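Local atomic coordinates of flavin-containing monooxygenase (Allium sativum, PDB entry 6WPU), a protein that probably uses its bound FAD to oxygenate the sulfur of S-allyl-L-cysteine, a reaction in the making of garlic's flavour precursors. Residues A[84-89]-A[205-210]; A[99-104]-A[347-352]; A[103-108]-A[121-126]. All blocks are in the same frame, centred on the assembly; numbering follows the deposited sequence.

Contact 1 (A[84-89]-A[205-210]); sequences SLYKSL and HNYRIP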
loop_
_atom_site.group_PDB
_atom_site.type_symbol
_atom_site.label_atom_id
_atom_site.label_comp_id
_atom_site.label_asym_id
_atom_site.label_seq_id
_atom_site.Cartn_x
_atom_site.Cartn_y
_atom_site.Cartn_z
ATOM N N SER A 84 8.847 3.651 2.334
ATOM C CA SER A 84 8.836 4.832 1.479
ATOM C C SER A 84 8.398 6.104 2.200
ATOM O O SER A 84 8.237 7.135 1.545
ATOM C CB SER A 84 7.895 4.609 0.283
ATOM O OG SER A 84 8.235 3.412 -0.395
ATOM N N LEU A 85 8.156 6.063 3.510
ATOM C CA LEU A 85 7.634 7.252 4.179
ATOM C C LEU A 85 8.681 8.356 4.196
ATOM O O LEU A 85 9.866 8.091 4.406
ATOM C CB LEU A 85 7.240 6.949 5.615
ATOM C CG LEU A 85 6.147 5.947 5.950
ATOM C CD1 LEU A 85 6.059 5.802 7.483
ATOM C CD2 LEU A 85 4.835 6.381 5.369
ATOM N N TYR A 86 8.238 9.598 4.007
ATOM C CA TYR A 86 9.106 10.744 4.258
ATOM C C TYR A 86 8.797 11.305 5.642
ATOM O O TYR A 86 7.769 10.986 6.250
ATOM C CB TYR A 86 8.957 11.818 3.170
ATOM C CG TYR A 86 7.525 12.179 2.831
ATOM C CD1 TYR A 86 6.808 11.444 1.878
ATOM C CD2 TYR A 86 6.893 13.257 3.448
ATOM C CE1 TYR A 86 5.495 11.756 1.579
ATOM C CE2 TYR A 86 5.575 13.594 3.134
ATOM C CZ TYR A 86 4.888 12.833 2.208
ATOM O OH TYR A 86 3.596 13.144 1.894
ATOM N N LYS A 87 9.708 12.134 6.153
ATOM C CA LYS A 87 9.694 12.411 7.587
ATOM C C LYS A 87 8.432 13.156 8.023
ATOM O O LYS A 87 7.896 12.896 9.106
ATOM C CB LYS A 87 10.944 13.192 7.987
ATOM C CG LYS A 87 11.018 13.504 9.487
ATOM C CD LYS A 87 12.379 14.113 9.838
ATOM C CE LYS A 87 12.454 14.623 11.265
ATOM N NZ LYS A 87 11.882 16.005 11.389
ATOM N N SER A 88 7.943 14.086 7.209
ATOM C CA SER A 88 6.789 14.886 7.619
ATOM C C SER A 88 5.448 14.233 7.294
ATOM O O SER A 88 4.409 14.843 7.564
ATOM C CB SER A 88 6.836 16.274 6.971
ATOM O OG SER A 88 6.738 16.139 5.571
ATOM N N LEU A 89 5.439 13.019 6.740
ATOM C CA LEU A 89 4.198 12.439 6.242
ATOM C C LEU A 89 3.138 12.379 7.338
ATOM O O LEU A 89 3.412 11.975 8.469
ATOM C CB LEU A 89 4.446 11.042 5.671
ATOM C CG LEU A 89 3.204 10.367 5.076
ATOM C CD1 LEU A 89 3.541 9.606 3.784
ATOM C CD2 LEU A 89 2.486 9.430 6.119
ATOM N N HIS A 205 10.571 6.838 -3.686
ATOM C CA HIS A 205 10.866 5.825 -2.675
ATOM C C HIS A 205 12.017 6.258 -1.779
ATOM O O HIS A 205 12.073 5.873 -0.609
ATOM C CB HIS A 205 11.204 4.496 -3.344
ATOM C CG HIS A 205 11.561 3.405 -2.380
ATOM N ND1 HIS A 205 10.657 2.880 -1.481
ATOM C CD2 HIS A 205 12.716 2.717 -2.201
ATOM C CE1 HIS A 205 11.246 1.931 -0.774
ATOM N NE2 HIS A 205 12.491 1.803 -1.198
ATOM N N ASN A 206 12.922 7.084 -2.293
ATOM C CA ASN A 206 14.063 7.542 -1.518
ATOM C C ASN A 206 13.889 8.969 -1.005
ATOM O O ASN A 206 14.851 9.555 -0.495
ATOM C CB ASN A 206 15.336 7.403 -2.357
ATOM C CG ASN A 206 15.631 5.952 -2.694
ATOM O OD1 ASN A 206 15.719 5.115 -1.797
ATOM N ND2 ASN A 206 15.754 5.641 -3.978
ATOM N N TYR A 207 12.683 9.537 -1.097
ATOM C CA TYR A 207 12.483 10.896 -0.607
ATOM C C TYR A 207 12.227 10.859 0.894
ATOM O O TYR A 207 11.381 10.093 1.369
ATOM C CB TYR A 207 11.324 11.605 -1.320
ATOM C CG TYR A 207 11.118 12.964 -0.682
ATOM C CD1 TYR A 207 12.060 13.993 -0.873
ATOM C CD2 TYR A 207 10.056 13.199 0.178
ATOM C CE1 TYR A 207 11.910 15.229 -0.257
ATOM C CE2 TYR A 207 9.899 14.442 0.812
ATOM C CZ TYR A 207 10.838 15.445 0.585
ATOM O OH TYR A 207 10.705 16.660 1.197
ATOM N N ARG A 208 12.952 11.692 1.643
ATOM C CA ARG A 208 12.791 11.721 3.094
ATOM C C ARG A 208 12.524 13.119 3.634
ATOM O O ARG A 208 11.599 13.305 4.435
ATOM C CB ARG A 208 14.032 11.155 3.787
ATOM C CG ARG A 208 14.245 9.656 3.517
ATOM C CD ARG A 208 13.063 8.811 4.008
ATOM N NE ARG A 208 13.355 7.408 3.760
ATOM C CZ ARG A 208 12.929 6.733 2.699
ATOM N NH1 ARG A 208 12.144 7.325 1.791
ATOM N NH2 ARG A 208 13.279 5.458 2.563
ATOM N N ILE A 209 13.334 14.101 3.227
ATOM C CA ILE A 209 13.317 15.423 3.849
ATOM C C ILE A 209 13.575 16.486 2.788
ATOM O O ILE A 209 14.200 16.201 1.757
ATOM C CB ILE A 209 14.345 15.529 4.998
ATOM C CG1 ILE A 209 15.763 15.208 4.505
ATOM C CG2 ILE A 209 13.923 14.643 6.176
ATOM C CD1 ILE A 209 16.894 15.743 5.428
ATOM N N PRO A 210 13.112 17.716 2.997
ATOM C CA PRO A 210 13.230 18.739 1.949
ATOM C C PRO A 210 14.511 19.563 1.998
ATOM O O PRO A 210 14.840 20.209 0.999
ATOM C CB PRO A 210 12.004 19.627 2.193
ATOM C CG PRO A 210 11.777 19.527 3.686
ATOM C CD PRO A 210 12.217 18.131 4.097
HETATM O O HOH W 1 9.759 15.212 5.187
#

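Contact 2 (A[99-104]-A[347-352]); sequences GFLDYP and CELQSK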
loop_
_atom_site.group_PDB
_atom_site.type_symbol
_atom_site.label_atom_id
_atom_site.label_comp_id
_atom_site.label_asym_id
_atom_site.label_seq_id
_atom_site.Cartn_x
_atom_site.Cartn_y
_atom_site.Cartn_z
ATOM N N GLY A 99 -8.910 2.867 10.989
ATOM C CA GLY A 99 -8.717 1.830 11.991
ATOM C C GLY A 99 -9.346 0.496 11.619
ATOM O O GLY A 99 -10.341 0.418 10.903
ATOM N N PHE A 100 -8.738 -0.579 12.118
ATOM C CA PHE A 100 -9.388 -1.885 12.092
ATOM C C PHE A 100 -10.804 -1.809 12.661
ATOM O O PHE A 100 -11.103 -1.016 13.561
ATOM C CB PHE A 100 -8.557 -2.898 12.870
ATOM C CG PHE A 100 -7.227 -3.205 12.225
ATOM C CD1 PHE A 100 -7.175 -3.893 11.031
ATOM C CD2 PHE A 100 -6.038 -2.814 12.824
ATOM C CE1 PHE A 100 -5.972 -4.179 10.437
ATOM C CE2 PHE A 100 -4.827 -3.096 12.244
ATOM C CZ PHE A 100 -4.783 -3.777 11.037
ATOM N N LEU A 101 -11.684 -2.651 12.115
ATOM C CA LEU A 101 -13.111 -2.562 12.413
ATOM C C LEU A 101 -13.419 -2.773 13.893
ATOM O O LEU A 101 -14.416 -2.245 14.401
ATOM C CB LEU A 101 -13.874 -3.583 11.563
ATOM C CG LEU A 101 -13.751 -3.323 10.061
ATOM C CD1 LEU A 101 -14.392 -4.432 9.262
ATOM C CD2 LEU A 101 -14.353 -1.962 9.706
ATOM N N ASP A 102 -12.613 -3.554 14.603
ATOM C CA ASP A 102 -12.888 -3.780 16.020
ATOM C C ASP A 102 -11.822 -3.151 16.909
ATOM O O ASP A 102 -11.649 -3.559 18.058
ATOM C CB ASP A 102 -13.029 -5.277 16.311
ATOM C CG ASP A 102 -11.724 -6.032 16.116
ATOM O OD1 ASP A 102 -10.754 -5.444 15.575
ATOM O OD2 ASP A 102 -11.661 -7.210 16.520
ATOM N N TYR A 103 -11.108 -2.152 16.399
ATOM C CA TYR A 103 -9.997 -1.541 17.126
ATOM C C TYR A 103 -9.870 -0.098 16.669
ATOM O O TYR A 103 -8.994 0.244 15.866
ATOM C CB TYR A 103 -8.701 -2.315 16.881
ATOM C CG TYR A 103 -7.650 -2.039 17.920
ATOM C CD1 TYR A 103 -7.889 -2.319 19.265
ATOM C CD2 TYR A 103 -6.416 -1.504 17.561
ATOM C CE1 TYR A 103 -6.925 -2.074 20.224
ATOM C CE2 TYR A 103 -5.445 -1.251 18.509
ATOM C CZ TYR A 103 -5.703 -1.538 19.836
ATOM O OH TYR A 103 -4.735 -1.285 20.774
ATOM N N PRO A 104 -10.740 0.784 17.164
ATOM C CA PRO A 104 -10.802 2.153 16.627
ATOM C C PRO A 104 -9.483 2.893 16.775
ATOM O O PRO A 104 -8.830 2.836 17.816
ATOM C CB PRO A 104 -11.901 2.810 17.465
ATOM C CG PRO A 104 -12.780 1.653 17.881
ATOM C CD PRO A 104 -11.834 0.508 18.105
ATOM N N CYS A 347 -7.793 -5.476 4.724
ATOM C CA CYS A 347 -6.954 -6.624 5.055
ATOM C C CYS A 347 -7.578 -7.449 6.176
ATOM O O CYS A 347 -7.481 -8.681 6.181
ATOM C CB CYS A 347 -5.547 -6.163 5.454
ATOM S SG CYS A 347 -4.570 -5.398 4.097
ATOM N N GLU A 348 -8.222 -6.774 7.128
ATOM C CA GLU A 348 -8.923 -7.460 8.207
ATOM C C GLU A 348 -9.977 -8.402 7.647
ATOM O O GLU A 348 -10.050 -9.580 8.028
ATOM C CB GLU A 348 -9.553 -6.416 9.136
ATOM C CG GLU A 348 -10.294 -6.935 10.386
ATOM C CD GLU A 348 -10.811 -5.767 11.254
ATOM O OE1 GLU A 348 -10.830 -4.609 10.752
ATOM O OE2 GLU A 348 -11.187 -5.991 12.430
ATOM N N LEU A 349 -10.786 -7.906 6.710
ATOM C CA LEU A 349 -11.872 -8.713 6.175
ATOM C C LEU A 349 -11.349 -9.797 5.239
ATOM O O LEU A 349 -11.873 -10.917 5.230
ATOM C CB LEU A 349 -12.881 -7.815 5.477
ATOM C CG LEU A 349 -13.659 -6.919 6.435
ATOM C CD1 LEU A 349 -14.397 -5.823 5.657
ATOM C CD2 LEU A 349 -14.643 -7.751 7.285
ATOM N N GLN A 350 -10.304 -9.495 4.466
ATOM C CA GLN A 350 -9.685 -10.528 3.643
ATOM C C GLN A 350 -9.187 -11.688 4.493
ATOM O O GLN A 350 -9.381 -12.855 4.146
ATOM C CB GLN A 350 -8.526 -9.951 2.839
ATOM C CG GLN A 350 -8.931 -9.081 1.678
ATOM C CD GLN A 350 -7.728 -8.678 0.859
ATOM O OE1 GLN A 350 -6.650 -8.460 1.407
ATOM N NE2 GLN A 350 -7.899 -8.589 -0.458
ATOM N N SER A 351 -8.509 -11.387 5.591
ATOM C CA SER A 351 -7.906 -12.468 6.347
ATOM C C SER A 351 -8.957 -13.182 7.188
ATOM O O SER A 351 -8.826 -14.379 7.451
ATOM C CB SER A 351 -6.758 -11.926 7.199
ATOM O OG SER A 351 -7.212 -10.887 8.044
ATOM N N LYS A 352 -10.021 -12.469 7.564
ATOM C CA LYS A 352 -11.173 -13.108 8.187
ATOM C C LYS A 352 -11.800 -14.125 7.236
ATOM O O LYS A 352 -12.172 -15.231 7.644
ATOM C CB LYS A 352 -12.186 -12.033 8.598
ATOM C CG LYS A 352 -13.169 -12.430 9.685
ATOM C CD LYS A 352 -14.126 -11.271 10.001
ATOM C CE LYS A 352 -13.414 -10.090 10.667
ATOM N NZ LYS A 352 -13.016 -10.406 12.081
#

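Contact 3 (A[103-108]-A[121-126]); sequences YPFVEK and EEVLDY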
loop_
_atom_site.group_PDB
_atom_site.type_symbol
_atom_site.label_atom_id
_atom_site.label_comp_id
_atom_site.label_asym_id
_atom_site.label_seq_id
_atom_site.Cartn_x
_atom_site.Cartn_y
_atom_site.Cartn_z
ATOM N N TYR A 103 -11.108 -2.152 16.399
ATOM C CA TYR A 103 -9.997 -1.541 17.126
ATOM C C TYR A 103 -9.870 -0.098 16.669
ATOM O O TYR A 103 -8.994 0.244 15.866
ATOM C CB TYR A 103 -8.701 -2.315 16.881
ATOM C CG TYR A 103 -7.650 -2.039 17.920
ATOM C CD1 TYR A 103 -7.889 -2.319 19.265
ATOM C CD2 TYR A 103 -6.416 -1.504 17.561
ATOM C CE1 TYR A 103 -6.925 -2.074 20.224
ATOM C CE2 TYR A 103 -5.445 -1.251 18.509
ATOM C CZ TYR A 103 -5.703 -1.538 19.836
ATOM O OH TYR A 103 -4.735 -1.285 20.774
ATOM N N PRO A 104 -10.740 0.784 17.164
ATOM C CA PRO A 104 -10.802 2.153 16.627
ATOM C C PRO A 104 -9.483 2.893 16.775
ATOM O O PRO A 104 -8.830 2.836 17.816
ATOM C CB PRO A 104 -11.901 2.810 17.465
ATOM C CG PRO A 104 -12.780 1.653 17.881
ATOM C CD PRO A 104 -11.834 0.508 18.105
ATOM N N PHE A 105 -9.103 3.609 15.715
ATOM C CA PHE A 105 -7.860 4.379 15.701
ATOM C C PHE A 105 -8.098 5.734 16.377
ATOM O O PHE A 105 -7.942 6.808 15.786
ATOM C CB PHE A 105 -7.357 4.522 14.265
ATOM C CG PHE A 105 -6.010 5.214 14.122
ATOM C CD1 PHE A 105 -5.185 5.441 15.215
ATOM C CD2 PHE A 105 -5.572 5.634 12.866
ATOM C CE1 PHE A 105 -3.959 6.075 15.063
ATOM C CE2 PHE A 105 -4.340 6.269 12.707
ATOM C CZ PHE A 105 -3.534 6.493 13.804
ATOM N N VAL A 106 -8.491 5.664 17.651
ATOM C CA VAL A 106 -8.770 6.869 18.428
ATOM C C VAL A 106 -7.482 7.375 19.063
ATOM O O VAL A 106 -6.435 6.722 18.989
ATOM C CB VAL A 106 -9.862 6.630 19.492
ATOM C CG1 VAL A 106 -11.213 6.425 18.827
ATOM C CG2 VAL A 106 -9.515 5.440 20.393
ATOM N N GLU A 107 -7.556 8.553 19.670
ATOM C CA GLU A 107 -6.434 9.122 20.396
ATOM C C GLU A 107 -6.045 8.226 21.571
ATOM O O GLU A 107 -6.865 7.476 22.103
ATOM C CB GLU A 107 -6.803 10.525 20.896
ATOM C CG GLU A 107 -7.065 11.571 19.794
ATOM C CD GLU A 107 -8.390 11.391 19.034
ATOM O OE1 GLU A 107 -9.124 10.404 19.280
ATOM O OE2 GLU A 107 -8.693 12.254 18.176
ATOM N N LYS A 108 -4.771 8.291 21.960
ATOM C CA LYS A 108 -4.337 7.685 23.211
ATOM C C LYS A 108 -5.011 8.384 24.391
ATOM O O LYS A 108 -5.527 9.501 24.274
ATOM C CB LYS A 108 -2.815 7.773 23.362
ATOM C CG LYS A 108 -2.022 7.082 22.269
ATOM C CD LYS A 108 -0.649 6.647 22.770
ATOM C CE LYS A 108 0.434 7.655 22.443
ATOM N NZ LYS A 108 1.675 7.362 23.215
ATOM N N GLU A 121 4.201 8.474 12.848
ATOM C CA GLU A 121 4.543 7.920 14.159
ATOM C C GLU A 121 3.300 7.460 14.904
ATOM O O GLU A 121 3.328 6.449 15.614
ATOM C CB GLU A 121 5.297 8.956 14.993
ATOM C CG GLU A 121 6.785 8.702 15.124
ATOM C CD GLU A 121 7.560 9.959 15.490
ATOM O OE1 GLU A 121 8.553 10.261 14.794
ATOM O OE2 GLU A 121 7.169 10.647 16.461
ATOM N N GLU A 122 2.203 8.199 14.763
ATOM C CA GLU A 122 0.978 7.837 15.458
ATOM C C GLU A 122 0.379 6.562 14.881
ATOM O O GLU A 122 -0.211 5.768 15.617
ATOM C CB GLU A 122 -0.017 8.998 15.386
ATOM C CG GLU A 122 -1.312 8.807 16.170
ATOM C CD GLU A 122 -1.171 9.014 17.687
ATOM O OE1 GLU A 122 -2.178 8.793 18.398
ATOM O OE2 GLU A 122 -0.080 9.394 18.169
ATOM N N VAL A 123 0.532 6.337 13.576
ATOM C CA VAL A 123 0.013 5.111 12.986
ATOM C C VAL A 123 0.843 3.921 13.444
ATOM O O VAL A 123 0.303 2.857 13.786
ATOM C CB VAL A 123 -0.018 5.224 11.454
ATOM C CG1 VAL A 123 -0.599 3.961 10.838
ATOM C CG2 VAL A 123 -0.794 6.441 11.035
ATOM N N LEU A 124 2.170 4.089 13.476
ATOM C CA LEU A 124 3.032 3.014 13.945
ATOM C C LEU A 124 2.707 2.639 15.386
ATOM O O LEU A 124 2.629 1.451 15.723
ATOM C CB LEU A 124 4.502 3.409 13.815
ATOM C CG LEU A 124 5.494 2.333 14.284
ATOM C CD1 LEU A 124 5.407 1.124 13.372
ATOM C CD2 LEU A 124 6.921 2.872 14.333
ATOM N N ASP A 125 2.514 3.639 16.249
ATOM C CA ASP A 125 2.160 3.352 17.630
ATOM C C ASP A 125 0.845 2.586 17.698
ATOM O O ASP A 125 0.693 1.662 18.504
ATOM C CB ASP A 125 2.082 4.657 18.430
ATOM C CG ASP A 125 1.832 4.422 19.922
ATOM O OD1 ASP A 125 2.632 3.700 20.564
ATOM O OD2 ASP A 125 0.838 4.966 20.458
ATOM N N TYR A 126 -0.105 2.937 16.831
ATOM C CA TYR A 126 -1.369 2.217 16.765
ATOM C C TYR A 126 -1.148 0.749 16.408
ATOM O O TYR A 126 -1.699 -0.147 17.058
ATOM C CB TYR A 126 -2.286 2.911 15.756
ATOM C CG TYR A 126 -3.549 2.167 15.396
ATOM C CD1 TYR A 126 -4.661 2.181 16.235
ATOM C CD2 TYR A 126 -3.641 1.464 14.201
ATOM C CE1 TYR A 126 -5.826 1.503 15.892
ATOM C CE2 TYR A 126 -4.792 0.791 13.853
ATOM C CZ TYR A 126 -5.881 0.814 14.700
ATOM O OH TYR A 126 -7.018 0.132 14.340
HETATM O O HOH W 2 -2.926 10.069 20.628
#

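Contact 1 (A[84-89]-A[205-210])
S84 OG is gripped by three groups: H205 ND1 donates to it at 2.7 Å, almost in the plane of the imidazole, and Y296 OH and Y183 O are hydrogen-bonded to it as well. The imidazole is thus held at both nitrogens, since NE2 is bonded elsewhere. R208 bends at chi2 (-60°) and folds back along its own loop backbone, where NH1 donates to H205 O (2.8 Å) and Y207 O (2.9 Å), approaching each from above the carbonyl plane. L85 O lies over one face of the guanidinium, 3.6 Å from R208 NH1, and also touches R208 CD; T64 O and D66 O take up NE and NH2. The segments run nearly parallel, joining a loop after strand 47-52 of the FAD-side Rossmann sheet to one after strand 200-203 of the second sheet, which probably belongs to the pyridine-nucleotide-binding domain, as in relatives. K87 N donates to R208 O at 2.8 Å in a practically straight bond (178°), and a water that donates to the same oxygen accepts from S88 N. Beside this bond Y86 CB meets Y207 CD2 at 3.5 Å with the rings oblique, and Y207 OH is hydrogen-bonded to D233 on helix 225-234. K87 CB rests on I209 CG2.

Contact 2 (A[99-104]-A[347-352])
E348 reaches from helix 343-358 to the turn at 100-103 and places OE1 an unusually short 2.5 Å from L101 N, taking the amide proton on its syn lone pair in a nearly straight bond (169°). An extended chain makes this possible: CG stands anti to the backbone N (chi1 -177°), and the next torsion continues the line, which carries the carboxylate out to the type I turn from F100 to Y103. OE1 also sits at the edge of the F100 ring, in its plane and 3.7 Å from CD1, while the carboxylate plane is turned 87° to the ring. L101 also packs its own side chain against the acid, with CG 3.3 Å from OE1, and sends CD1 on across L349, 3.8 Å from CG. OE2 lies 3.2 Å from D102 OD1, two acceptors that would probably repel if left alone. R39 resolves this by pairing with both, NH2 to E348 OE2 and NH1 to D102 OD1, while R43 takes D102 OD2. The buried glutamate is therefore likely to stay ionised. Helix 32-43, which supplies both arginines, also touches F100 and E348 through V36; F100 meets the rings of F344 and of F130 on helix 120-133, and L349 leans on helix 398-409.

Contact 3 (A[103-108]-A[121-126])
Y126 and F105 both hold CG opposite the backbone N (chi1 170° and -176°), which swings the tyrosine out from its helix and carries the phenylalanine across it. F105 CB lies over the Y126 face, a CH-pi contact 4.1 Å from the ring centroid, and CD1 comes to 3.5 Å from Y126 CD1; the rings are tilted obliquely, 36° apart. Y103 adds its CD2 at 3.5 Å from Y126 CE1, completing an aromatic cluster of three. The phenol hydroxyl donates to Y103 O over a very short 2.5 Å, the carbonyl oxygen lying in the plane of the ring, and the hydroxyl oxygen probably also accepts from F100 N. A phenylalanine at Y126 would probably keep the ring packing but leave Y103 O and F100 N without this shared partner, and the 100-103 turn freer to shift. F105 centres an inverse gamma turn, its CZ end resting on V123 CG2. Farther along, K108 lays its CD against D125 OD2 (3.2 Å), while the NZ salt bridge to that oxygen is long at 3.7 Å. A water links K108 N to E122 OE1, which also pairs with R95; E122 OE2 accepts from D113 N. The loop 103-108 thus lies along helix 120-133, with M98 and R95 of helix 95-98 packing on F105, the arginine by cation-pi, and with F453 of helix 443-453 against P104 and V106.

Contacts 2 and 3 share Y103 and P104 and lie side by side, their centres about 14 Å apart. Y126 OH joins them, 2.9 Å from F100 N in the turn of contact 2, and G99 CA packs 3.8 Å from F105 CB. Contact 1 stands apart, its centre about 20 Å from that of contact 3 and 27 Å from that of contact 2. Contact 3 nests inside the chain loop that contact 1 closes, and H120, at the start of helix 120-133, bonds to K87 O. Contact 1 touches the FAD through L89, with the side chain of L85 about 4 Å away; the side chains of V123 in contact 3 and F100 in contact 2 stay about 6 and 8 Å off.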